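Putative hyaluronoglucosaminidase (Clostridium perfringens, PDB 6PWI) probably acts as a hexosaminidase of glycoside hydrolase family 84, this chain holding the catalytic barrel and its flanking domains from a longer, probably cell-wall-attached protein. Local coordinates at residues 62-65 with 66-70; 211-215 with 216-220; 273-276 with 277-281; 369-373 with 374-378. All blocks are in the same frame, centred on the assembly; numbering follows the deposited sequence.

Contact 1 (62-65 with 66-70); sequences EGID and EATKN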
loop_
_atom_site.group_PDB
_atom_site.type_symbol
_atom_site.label_atom_id
_atom_site.label_comp_id
_atom_site.label_asym_id
_atom_site.label_seq_id
_atom_site.Cartn_x
_atom_site.Cartn_y
_atom_site.Cartn_z
ATOM N N GLU A 62 -20.693 4.413 24.315
ATOM C CA GLU A 62 -21.823 4.563 23.411
ATOM C C GLU A 62 -21.369 5.058 22.037
ATOM O O GLU A 62 -22.059 4.827 21.047
ATOM C CB GLU A 62 -22.866 5.495 24.035
ATOM C CG GLU A 62 -23.565 4.896 25.243
ATOM C CD GLU A 62 -24.473 3.714 24.943
ATOM O OE1 GLU A 62 -25.189 3.766 23.922
ATOM O OE2 GLU A 62 -24.468 2.741 25.729
ATOM N N GLY A 63 -20.213 5.731 21.981
ATOM C CA GLY A 63 -19.712 6.309 20.743
ATOM C C GLY A 63 -19.022 5.302 19.817
ATOM O O GLY A 63 -18.720 5.638 18.671
ATOM N N ILE A 64 -18.771 4.083 20.321
ATOM C CA ILE A 64 -18.053 3.044 19.595
ATOM C C ILE A 64 -19.023 2.336 18.643
ATOM O O ILE A 64 -20.081 1.871 19.069
ATOM C CB ILE A 64 -17.376 2.079 20.597
ATOM C CG1 ILE A 64 -16.454 2.796 21.594
ATOM C CG2 ILE A 64 -16.672 0.934 19.888
ATOM C CD1 ILE A 64 -15.442 3.745 20.982
ATOM N N ASP A 65 -18.671 2.268 17.348
ATOM C CA ASP A 65 -19.578 1.759 16.322
ATOM C C ASP A 65 -19.426 0.247 16.170
ATOM O O ASP A 65 -18.549 -0.356 16.790
ATOM C CB ASP A 65 -19.454 2.520 14.996
ATOM C CG ASP A 65 -18.152 2.322 14.224
ATOM O OD1 ASP A 65 -17.433 1.324 14.486
ATOM O OD2 ASP A 65 -17.860 3.175 13.348
ATOM N N GLU A 66 -20.285 -0.354 15.333
ATOM C CA GLU A 66 -20.354 -1.804 15.227
ATOM C C GLU A 66 -19.047 -2.366 14.668
ATOM O O GLU A 66 -18.567 -3.400 15.138
ATOM C CB GLU A 66 -21.575 -2.266 14.430
ATOM C CG GLU A 66 -22.860 -2.307 15.251
ATOM C CD GLU A 66 -22.920 -3.266 16.439
ATOM O OE1 GLU A 66 -22.701 -4.486 16.237
ATOM O OE2 GLU A 66 -23.196 -2.795 17.574
ATOM N N ALA A 67 -18.478 -1.679 13.668
ATOM C CA ALA A 67 -17.242 -2.123 13.040
ATOM C C ALA A 67 -16.116 -2.194 14.073
ATOM O O ALA A 67 -15.280 -3.094 14.025
ATOM C CB ALA A 67 -16.892 -1.223 11.879
ATOM N N THR A 68 -16.126 -1.253 15.022
ATOM C CA THR A 68 -15.110 -1.138 16.055
ATOM C C THR A 68 -15.310 -2.222 17.122
ATOM O O THR A 68 -14.336 -2.768 17.631
ATOM C CB THR A 68 -15.039 0.311 16.564
ATOM O OG1 THR A 68 -14.976 1.171 15.426
ATOM C CG2 THR A 68 -13.850 0.591 17.455
ATOM N N LYS A 69 -16.564 -2.543 17.464
ATOM C CA LYS A 69 -16.818 -3.634 18.391
ATOM C C LYS A 69 -16.318 -4.948 17.790
ATOM O O LYS A 69 -15.609 -5.700 18.457
ATOM C CB LYS A 69 -18.297 -3.724 18.780
ATOM C CG LYS A 69 -18.902 -2.465 19.392
ATOM C CD LYS A 69 -20.313 -2.667 19.915
ATOM C CE LYS A 69 -21.038 -1.367 20.190
ATOM N NZ LYS A 69 -22.230 -1.547 21.056
ATOM N N ASN A 70 -16.680 -5.207 16.524
ATOM C CA ASN A 70 -16.321 -6.430 15.815
ATOM C C ASN A 70 -14.803 -6.605 15.762
ATOM O O ASN A 70 -14.300 -7.727 15.820
ATOM C CB ASN A 70 -16.923 -6.472 14.409
ATOM C CG ASN A 70 -18.413 -6.750 14.411
ATOM O OD1 ASN A 70 -18.911 -7.490 15.256
ATOM N ND2 ASN A 70 -19.137 -6.182 13.465
#
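Asp65 caps helix 66-78, its O taking the first α-helical bond from Lys69 N at 3.0 Å and a weak second one from Thr68 N. The carboxylate folds back over the same turn: with CG set between the backbone N and the carbonyl carbon (chi1 69°), OD1 of Asp65 accepts from Thr68 N at 2.9 Å, met nearly along its C-O axis. The hydroxyl of Thr68 gives the same oxygen a further bond, OG1 to Asp65 OD1 2.6 Å, coming from above the carboxylate plane, 42° out of it. Below this polar cap Ile64 CG2 meets Thr68 CG2 at 3.7 Å, the two side chains crossing at about a right angle; Ile64 continues onto Ile98 and Ile100 of the sheet, Thr68 onto Phe148 and Ile151 of helix 144-158. Thr144 of that helix bonds to both Asp65 N and Thr68 OG1. Lys69 runs extended past the loop, CE 3.6 Å from Ile64 O. OD2 of Asp65 forms a salt bridge with Lys248. One carboxylate therefore serves a helix start and a lysine at once, and the N-H and hydroxyl of Thr68, the helix N-terminus and Lys248 would probably stabilise its negative charge.

Contact 2 (211-215 with 216-220); sequences YIFAP and KDDQY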
loop_
_atom_site.group_PDB
_atom_site.type_symbol
_atom_site.label_atom_id
_atom_site.label_comp_id
_atom_site.label_asym_id
_atom_site.label_seq_id
_atom_site.Cartn_x
_atom_site.Cartn_y
_atom_site.Cartn_z
ATOM N N TYR A 211 -9.438 3.384 0.127
ATOM C CA TYR A 211 -9.321 2.712 -1.157
ATOM C C TYR A 211 -10.065 3.551 -2.187
ATOM O O TYR A 211 -11.289 3.610 -2.159
ATOM C CB TYR A 211 -9.853 1.278 -1.101
ATOM C CG TYR A 211 -10.140 0.653 -2.446
ATOM C CD1 TYR A 211 -9.309 0.868 -3.539
ATOM C CD2 TYR A 211 -11.235 -0.179 -2.630
ATOM C CE1 TYR A 211 -9.569 0.294 -4.775
ATOM C CE2 TYR A 211 -11.512 -0.761 -3.860
ATOM C CZ TYR A 211 -10.674 -0.527 -4.935
ATOM O OH TYR A 211 -10.932 -1.100 -6.145
ATOM N N ILE A 212 -9.317 4.229 -3.063
ATOM C CA ILE A 212 -9.955 5.045 -4.078
ATOM C C ILE A 212 -10.225 4.175 -5.298
ATOM O O ILE A 212 -9.302 3.668 -5.930
ATOM C CB ILE A 212 -9.140 6.306 -4.409
ATOM C CG1 ILE A 212 -8.958 7.188 -3.171
ATOM C CG2 ILE A 212 -9.799 7.074 -5.548
ATOM C CD1 ILE A 212 -7.625 7.881 -3.122
ATOM N N PHE A 213 -11.520 4.001 -5.581
ATOM C CA PHE A 213 -12.021 3.184 -6.670
ATOM C C PHE A 213 -12.120 4.041 -7.930
ATOM O O PHE A 213 -13.076 4.800 -8.086
ATOM C CB PHE A 213 -13.379 2.621 -6.250
ATOM C CG PHE A 213 -14.065 1.708 -7.231
ATOM C CD1 PHE A 213 -13.752 0.360 -7.286
ATOM C CD2 PHE A 213 -15.057 2.192 -8.070
ATOM C CE1 PHE A 213 -14.403 -0.482 -8.175
ATOM C CE2 PHE A 213 -15.711 1.352 -8.958
ATOM C CZ PHE A 213 -15.386 0.015 -9.005
ATOM N N ALA A 214 -11.123 3.913 -8.820
ATOM C CA ALA A 214 -11.089 4.677 -10.061
ATOM C C ALA A 214 -10.734 3.794 -11.264
ATOM O O ALA A 214 -9.958 4.206 -12.129
ATOM C CB ALA A 214 -10.131 5.837 -9.910
ATOM N N PRO A 215 -11.304 2.574 -11.404
ATOM C CA PRO A 215 -10.915 1.677 -12.493
ATOM C C PRO A 215 -11.395 2.238 -13.828
ATOM O O PRO A 215 -12.527 2.701 -13.935
ATOM C CB PRO A 215 -11.626 0.356 -12.170
ATOM C CG PRO A 215 -12.809 0.756 -11.297
ATOM C CD PRO A 215 -12.390 2.022 -10.575
ATOM N N LYS A 216 -10.525 2.182 -14.842
ATOM C CA LYS A 216 -10.709 2.958 -16.062
ATOM C C LYS A 216 -11.782 2.355 -16.966
ATOM O O LYS A 216 -12.246 3.021 -17.884
ATOM C CB LYS A 216 -9.375 3.157 -16.787
ATOM C CG LYS A 216 -8.484 4.216 -16.162
ATOM C CD LYS A 216 -7.048 4.121 -16.582
ATOM C CE LYS A 216 -6.138 4.921 -15.672
ATOM N NZ LYS A 216 -6.461 6.366 -15.704
ATOM N N ASP A 217 -12.188 1.115 -16.682
ATOM C CA ASP A 217 -13.076 0.370 -17.559
ATOM C C ASP A 217 -14.528 0.503 -17.102
ATOM O O ASP A 217 -15.429 0.006 -17.772
ATOM C CB ASP A 217 -12.652 -1.099 -17.651
ATOM C CG ASP A 217 -13.053 -1.956 -16.454
ATOM O OD1 ASP A 217 -12.663 -1.612 -15.306
ATOM O OD2 ASP A 217 -13.753 -2.973 -16.674
ATOM N N ASP A 218 -14.757 1.148 -15.954
ATOM C CA ASP A 218 -16.104 1.268 -15.423
ATOM C C ASP A 218 -16.825 2.410 -16.131
ATOM O O ASP A 218 -16.573 3.582 -15.863
ATOM C CB ASP A 218 -16.100 1.426 -13.901
ATOM C CG ASP A 218 -17.482 1.438 -13.269
ATOM O OD1 ASP A 218 -18.481 1.565 -14.009
ATOM O OD2 ASP A 218 -17.552 1.314 -12.033
ATOM N N GLN A 219 -17.752 2.042 -17.020
ATOM C CA GLN A 219 -18.481 3.004 -17.827
ATOM C C GLN A 219 -19.329 3.927 -16.947
ATOM O O GLN A 219 -19.737 4.990 -17.389
ATOM C CB GLN A 219 -19.329 2.280 -18.882
ATOM C CG GLN A 219 -18.520 1.605 -19.985
ATOM C CD GLN A 219 -17.419 2.448 -20.598
ATOM O OE1 GLN A 219 -17.613 3.602 -20.991
ATOM N NE2 GLN A 219 -16.237 1.861 -20.706
ATOM N N TYR A 220 -19.594 3.541 -15.696
ATOM C CA TYR A 220 -20.623 4.232 -14.934
ATOM C C TYR A 220 -20.045 5.312 -14.027
ATOM O O TYR A 220 -20.806 6.071 -13.438
ATOM C CB TYR A 220 -21.530 3.243 -14.199
ATOM C CG TYR A 220 -22.331 2.388 -15.145
ATOM C CD1 TYR A 220 -23.501 2.862 -15.723
ATOM C CD2 TYR A 220 -21.887 1.124 -15.510
ATOM C CE1 TYR A 220 -24.223 2.091 -16.622
ATOM C CE2 TYR A 220 -22.595 0.341 -16.406
ATOM C CZ TYR A 220 -23.767 0.825 -16.962
ATOM O OH TYR A 220 -24.461 0.036 -17.834
#
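Asp218 brings OD2 to the rim of the Phe213 ring, 3.6 Å from CE2 and near the ring plane, with carboxylate and ring turned 81° against each other. The hydrogen-bond partner of OD2 is Tyr229 OH; the approach to the ring hydrogens would probably be mildly favourable besides. Asp218 is the last residue of a type I β turn that starts at Pro215, closed by a weak bond from Asp218 N to Pro215 O at 3.4 Å, and Asp217 OD1 rests 3.8 Å from Pro215 CB. The proline also covers the phenylalanine: Pro215 CD sits 3.6 Å above the Phe213 ring plane, over its centre. CG of Asp218 lies opposite its own N (chi1 -175°), which turns the carboxylate back toward the ring. Its other oxygen, OD1, accepts from Tyr220 N at 2.8 Å, from above the carboxylate plane, 38° out of it, an Asx turn that follows the β turn.

In the next shell, Phe213 meets the ring of Phe251, and Arg196 of helix 193-204 touches both Phe213 and Pro215. Lys216, at the turn's second position, makes a cation-pi contact with Tyr187, and its side chain lies about 7 Å from that of Asp299, the predicted proton donor. The chemistry implies a loop at the C-terminal end of strand 210-213, where a (β/α)8 barrel carries its active site: Asp218 OD1 closes the Asx turn while OD2 bonds Tyr229 beside the Phe213 edge, and the same loop carries Lys216 near predicted Asp299.

Contact 3 (273-276 with 277-281); sequences ADLE and KIIAK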
loop_
_atom_site.group_PDB
_atom_site.type_symbol
_atom_site.label_atom_id
_atom_site.label_comp_id
_atom_site.label_asym_id
_atom_site.label_seq_id
_atom_site.Cartn_x
_atom_site.Cartn_y
_atom_site.Cartn_z
ATOM N N ALA A 273 -29.893 20.811 -14.679
ATOM C CA ALA A 273 -30.333 19.494 -15.116
ATOM C C ALA A 273 -29.235 18.470 -14.833
ATOM O O ALA A 273 -29.517 17.370 -14.350
ATOM C CB ALA A 273 -30.728 19.525 -16.575
ATOM N N ASP A 274 -27.983 18.870 -15.098
ATOM C CA ASP A 274 -26.826 18.003 -14.953
ATOM C C ASP A 274 -26.431 17.856 -13.482
ATOM O O ASP A 274 -25.944 16.802 -13.074
ATOM C CB ASP A 274 -25.688 18.436 -15.883
ATOM C CG ASP A 274 -25.675 17.698 -17.213
ATOM O OD1 ASP A 274 -26.336 16.635 -17.310
ATOM O OD2 ASP A 274 -24.997 18.184 -18.145
ATOM N N LEU A 275 -26.655 18.902 -12.679
ATOM C CA LEU A 275 -26.348 18.822 -11.258
ATOM C C LEU A 275 -27.297 17.845 -10.568
ATOM O O LEU A 275 -26.928 17.222 -9.573
ATOM C CB LEU A 275 -26.408 20.211 -10.617
ATOM C CG LEU A 275 -26.110 20.234 -9.117
ATOM C CD1 LEU A 275 -24.688 19.777 -8.839
ATOM C CD2 LEU A 275 -26.364 21.608 -8.516
ATOM N N GLU A 276 -28.515 17.716 -11.111
ATOM C CA GLU A 276 -29.522 16.811 -10.576
ATOM C C GLU A 276 -29.045 15.368 -10.724
ATOM O O GLU A 276 -29.247 14.545 -9.829
ATOM C CB GLU A 276 -30.858 16.993 -11.299
ATOM C CG GLU A 276 -31.719 18.109 -10.731
ATOM C CD GLU A 276 -33.144 18.193 -11.267
ATOM O OE1 GLU A 276 -33.614 17.210 -11.891
ATOM O OE2 GLU A 276 -33.786 19.245 -11.055
ATOM N N LYS A 277 -28.405 15.087 -11.864
ATOM C CA LYS A 277 -27.996 13.737 -12.213
ATOM C C LYS A 277 -26.778 13.321 -11.392
ATOM O O LYS A 277 -26.763 12.219 -10.846
ATOM C CB LYS A 277 -27.752 13.603 -13.719
ATOM C CG LYS A 277 -28.813 14.273 -14.574
ATOM C CD LYS A 277 -29.313 13.436 -15.716
ATOM C CE LYS A 277 -30.466 14.117 -16.421
ATOM N NZ LYS A 277 -30.474 13.784 -17.862
ATOM N N ILE A 278 -25.779 14.210 -11.289
ATOM C CA ILE A 278 -24.583 13.880 -10.530
ATOM C C ILE A 278 -24.975 13.576 -9.083
ATOM O O ILE A 278 -24.527 12.584 -8.510
ATOM C CB ILE A 278 -23.469 14.945 -10.663
ATOM C CG1 ILE A 278 -22.097 14.368 -10.299
ATOM C CG2 ILE A 278 -23.782 16.196 -9.855
ATOM C CD1 ILE A 278 -20.916 15.186 -10.783
ATOM N N ILE A 279 -25.855 14.410 -8.518
ATOM C CA ILE A 279 -26.293 14.234 -7.144
ATOM C C ILE A 279 -27.090 12.934 -7.034
ATOM O O ILE A 279 -26.971 12.222 -6.041
ATOM C CB ILE A 279 -27.052 15.483 -6.640
ATOM C CG1 ILE A 279 -26.072 16.600 -6.264
ATOM C CG2 ILE A 279 -27.988 15.146 -5.481
ATOM C CD1 ILE A 279 -26.713 17.953 -6.086
ATOM N N ALA A 280 -27.873 12.609 -8.068
ATOM C CA ALA A 280 -28.624 11.364 -8.059
ATOM C C ALA A 280 -27.640 10.197 -7.988
ATOM O O ALA A 280 -27.795 9.294 -7.165
ATOM C CB ALA A 280 -29.527 11.274 -9.266
ATOM N N LYS A 281 -26.610 10.254 -8.839
ATOM C CA LYS A 281 -25.609 9.205 -8.900
ATOM C C LYS A 281 -24.914 9.065 -7.548
ATOM O O LYS A 281 -24.683 7.946 -7.098
ATOM C CB LYS A 281 -24.596 9.455 -10.020
ATOM C CG LYS A 281 -23.591 8.334 -10.228
ATOM C CD LYS A 281 -24.221 6.960 -10.308
ATOM C CE LYS A 281 -23.565 6.076 -11.343
ATOM N NZ LYS A 281 -23.433 6.774 -12.646
#
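Leu275 and Ile279 touch one turn apart on helix 268-286, CG of the leucine 3.8 Å from CD1 of the isoleucine, while CD1 of Leu275 lies 3.8 Å from Ile278 CG2. Three carbonyls, of Asp274, Leu275 and Glu276, take bonds from the residue four further on. Asp274 O accepts from Ile278 N at 3.2 Å and takes an additional weak bond from Lys277 N. Leu275 O receives Ile279 N at 3.2 Å, and Glu276 O receives Ala280 N at 3.0 Å.

Asp274 and Lys281 find polar partners off the helix. Asp274 OD2 forms a salt bridge with Arg226 NH2 and accepts from Asn264 N as well, whereas Lys277 NZ stays 5.1 Å from Asp274 OD1, too far for a salt bridge. The lysine's carbon chain instead lies along the preceding turn, CG 3.2 Å from Ala273 O. NZ of the buried Lys281 reaches three backbone carbonyls, of Tyr220, Trp225 and Glu227, whose oxygens would probably stabilise the buried ammonium and which join these residues to the helix. On the apolar side Leu275 touches Leu310, Ile278 touches Leu314 and Ile279 touches Trp317, all of helix 304-321. Helix 268-286 is the helix of the β-α-β unit between strands 250-255 and 293-296. The chemistry of the contact implies two kinds of attachment: the apolar side chains pack on helix 304-321, while the polar ends of Asp274 and Lys281 bond to loop residues, and these bonds probably offset the cost of burying the two charges.

Contact 4 (369-373 with 374-378); sequences GYVTQ and ETFEF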
loop_
_atom_site.group_PDB
_atom_site.type_symbol
_atom_site.label_atom_id
_atom_site.label_comp_id
_atom_site.label_asym_id
_atom_site.label_seq_id
_atom_site.Cartn_x
_atom_site.Cartn_y
_atom_site.Cartn_z
ATOM N N GLY A 369 6.596 11.087 -10.025
ATOM C CA GLY A 369 7.331 11.940 -9.107
ATOM C C GLY A 369 7.749 11.209 -7.831
ATOM O O GLY A 369 7.061 10.302 -7.361
ATOM N N TYR A 370 8.895 11.618 -7.282
ATOM C CA TYR A 370 9.304 11.180 -5.958
ATOM C C TYR A 370 8.616 12.075 -4.929
ATOM O O TYR A 370 8.107 13.139 -5.281
ATOM C CB TYR A 370 10.829 11.266 -5.829
ATOM C CG TYR A 370 11.634 10.131 -6.424
ATOM C CD1 TYR A 370 12.538 9.423 -5.643
ATOM C CD2 TYR A 370 11.531 9.784 -7.767
ATOM C CE1 TYR A 370 13.307 8.397 -6.172
ATOM C CE2 TYR A 370 12.290 8.757 -8.313
ATOM C CZ TYR A 370 13.180 8.062 -7.508
ATOM O OH TYR A 370 13.939 7.051 -8.020
ATOM N N VAL A 371 8.604 11.646 -3.662
ATOM C CA VAL A 371 8.114 12.499 -2.590
ATOM C C VAL A 371 9.233 13.442 -2.167
ATOM O O VAL A 371 10.216 12.997 -1.582
ATOM C CB VAL A 371 7.628 11.689 -1.375
ATOM C CG1 VAL A 371 7.163 12.624 -0.267
ATOM C CG2 VAL A 371 6.531 10.706 -1.747
ATOM N N THR A 372 9.076 14.740 -2.455
ATOM C CA THR A 372 10.096 15.716 -2.092
ATOM C C THR A 372 9.446 16.936 -1.450
ATOM O O THR A 372 8.316 17.290 -1.783
ATOM C CB THR A 372 10.923 16.175 -3.302
ATOM O OG1 THR A 372 10.093 16.960 -4.161
ATOM C CG2 THR A 372 11.549 15.035 -4.074
ATOM N N GLN A 373 10.196 17.596 -0.561
ATOM C CA GLN A 373 9.744 18.832 0.057
ATOM C C GLN A 373 9.483 19.882 -1.028
ATOM O O GLN A 373 8.501 20.615 -0.950
ATOM C CB GLN A 373 10.759 19.271 1.113
ATOM C CG GLN A 373 10.416 20.574 1.821
ATOM C CD GLN A 373 9.569 20.408 3.060
ATOM O OE1 GLN A 373 9.254 19.299 3.492
ATOM N NE2 GLN A 373 9.200 21.532 3.658
ATOM N N GLU A 374 10.341 19.913 -2.057
ATOM C CA GLU A 374 10.333 20.977 -3.055
ATOM C C GLU A 374 9.047 20.940 -3.883
ATOM O O GLU A 374 8.452 21.984 -4.154
ATOM C CB GLU A 374 11.565 20.920 -3.965
ATOM C CG GLU A 374 12.864 21.315 -3.284
ATOM C CD GLU A 374 13.508 20.284 -2.360
ATOM O OE1 GLU A 374 13.175 19.069 -2.454
ATOM O OE2 GLU A 374 14.350 20.700 -1.534
ATOM N N THR A 375 8.623 19.736 -4.282
ATOM C CA THR A 375 7.406 19.591 -5.064
ATOM C C THR A 375 6.182 20.062 -4.270
ATOM O O THR A 375 5.249 20.623 -4.846
ATOM C CB THR A 375 7.256 18.179 -5.648
ATOM O OG1 THR A 375 6.388 18.310 -6.773
ATOM C CG2 THR A 375 6.693 17.156 -4.685
ATOM N N PHE A 376 6.193 19.829 -2.952
ATOM C CA PHE A 376 5.074 20.212 -2.107
ATOM C C PHE A 376 5.092 21.716 -1.848
ATOM O O PHE A 376 4.032 22.336 -1.783
ATOM C CB PHE A 376 5.001 19.342 -0.849
ATOM C CG PHE A 376 4.672 17.898 -1.136
ATOM C CD1 PHE A 376 3.699 17.563 -2.070
ATOM C CD2 PHE A 376 5.330 16.870 -0.480
ATOM C CE1 PHE A 376 3.408 16.236 -2.353
ATOM C CE2 PHE A 376 5.021 15.543 -0.751
ATOM C CZ PHE A 376 4.071 15.229 -1.696
ATOM N N GLU A 377 6.295 22.299 -1.733
ATOM C CA GLU A 377 6.433 23.745 -1.608
ATOM C C GLU A 377 5.838 24.416 -2.846
ATOM O O GLU A 377 5.162 25.440 -2.743
ATOM C CB GLU A 377 7.899 24.165 -1.462
ATOM C CG GLU A 377 8.479 23.982 -0.072
ATOM C CD GLU A 377 10.001 24.052 0.033
ATOM O OE1 GLU A 377 10.671 24.371 -0.987
ATOM O OE2 GLU A 377 10.526 23.791 1.140
ATOM N N PHE A 378 6.114 23.831 -4.017
ATOM C CA PHE A 378 5.625 24.387 -5.266
ATOM C C PHE A 378 4.097 24.338 -5.280
ATOM O O PHE A 378 3.445 25.337 -5.583
ATOM C CB PHE A 378 6.218 23.674 -6.486
ATOM C CG PHE A 378 5.549 24.090 -7.774
ATOM C CD1 PHE A 378 6.005 25.184 -8.490
ATOM C CD2 PHE A 378 4.418 23.434 -8.236
ATOM C CE1 PHE A 378 5.372 25.590 -9.656
ATOM C CE2 PHE A 378 3.784 23.842 -9.398
ATOM C CZ PHE A 378 4.263 24.916 -10.110
#
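An N-cap opens helix 373-383 of the barrel, where Thr372 meets Thr375 across the first turn. A chi1 of 69° swings OG1 of Thr372 in over the helix start, where it accepts from Thr375 N at 3.1 Å with a fairly straight N-H (161°), and the two threonines cross at about a right angle. Gln373 O takes the first α-helical bond, from Glu377 N at 2.9 Å, plus a weak one from Phe376 N. On the buried side Val371 CG1 meets Phe376 CE2 at 3.7 Å, at the edge of the ring and near its plane. Thr375 CG2 lies 4.0 Å above the plane of that ring, over its centre, so one methyl covers a face and another borders the rim. The Phe376 ring stacks with Phe418, and both Val371 and Phe376 touch Met389 of strand 387-391. Thr375 OG1 is hydrogen-bonded to Asp365 OD1 and Trp362 NE1, which helps hold the residue whose N-H the cap receives. A threonine N-cap, with Phe376 packed on Val371, Met389 and Phe418, thus starts the helix between barrel strands 359-362 and 387-391, as in a (β/α)8 fold.

Overall arrangement
Contact 1 lies in the domain related to family 20 domain 2, its nearest atoms about 15 Å from contact 2 and about 22 Å or more from contacts 3 and 4, which share the catalytic barrel with contact 2; the salt bridge from Asp65 to Lys248, just before strand 250-255, joins it to that barrel. Contacts 2 and 3 touch directly: Lys281 NZ lies 2.8 Å from Tyr220 O, a probable hydrogen bond. Contact 2 approaches the predicted proton donor Asp299, with the Lys216 side chain about 7 Å away, against about 12 Å for Ile278 of contact 3. Contact 4, about 14 Å from contact 2 at the nearest atoms, begins a later barrel helix away from that site.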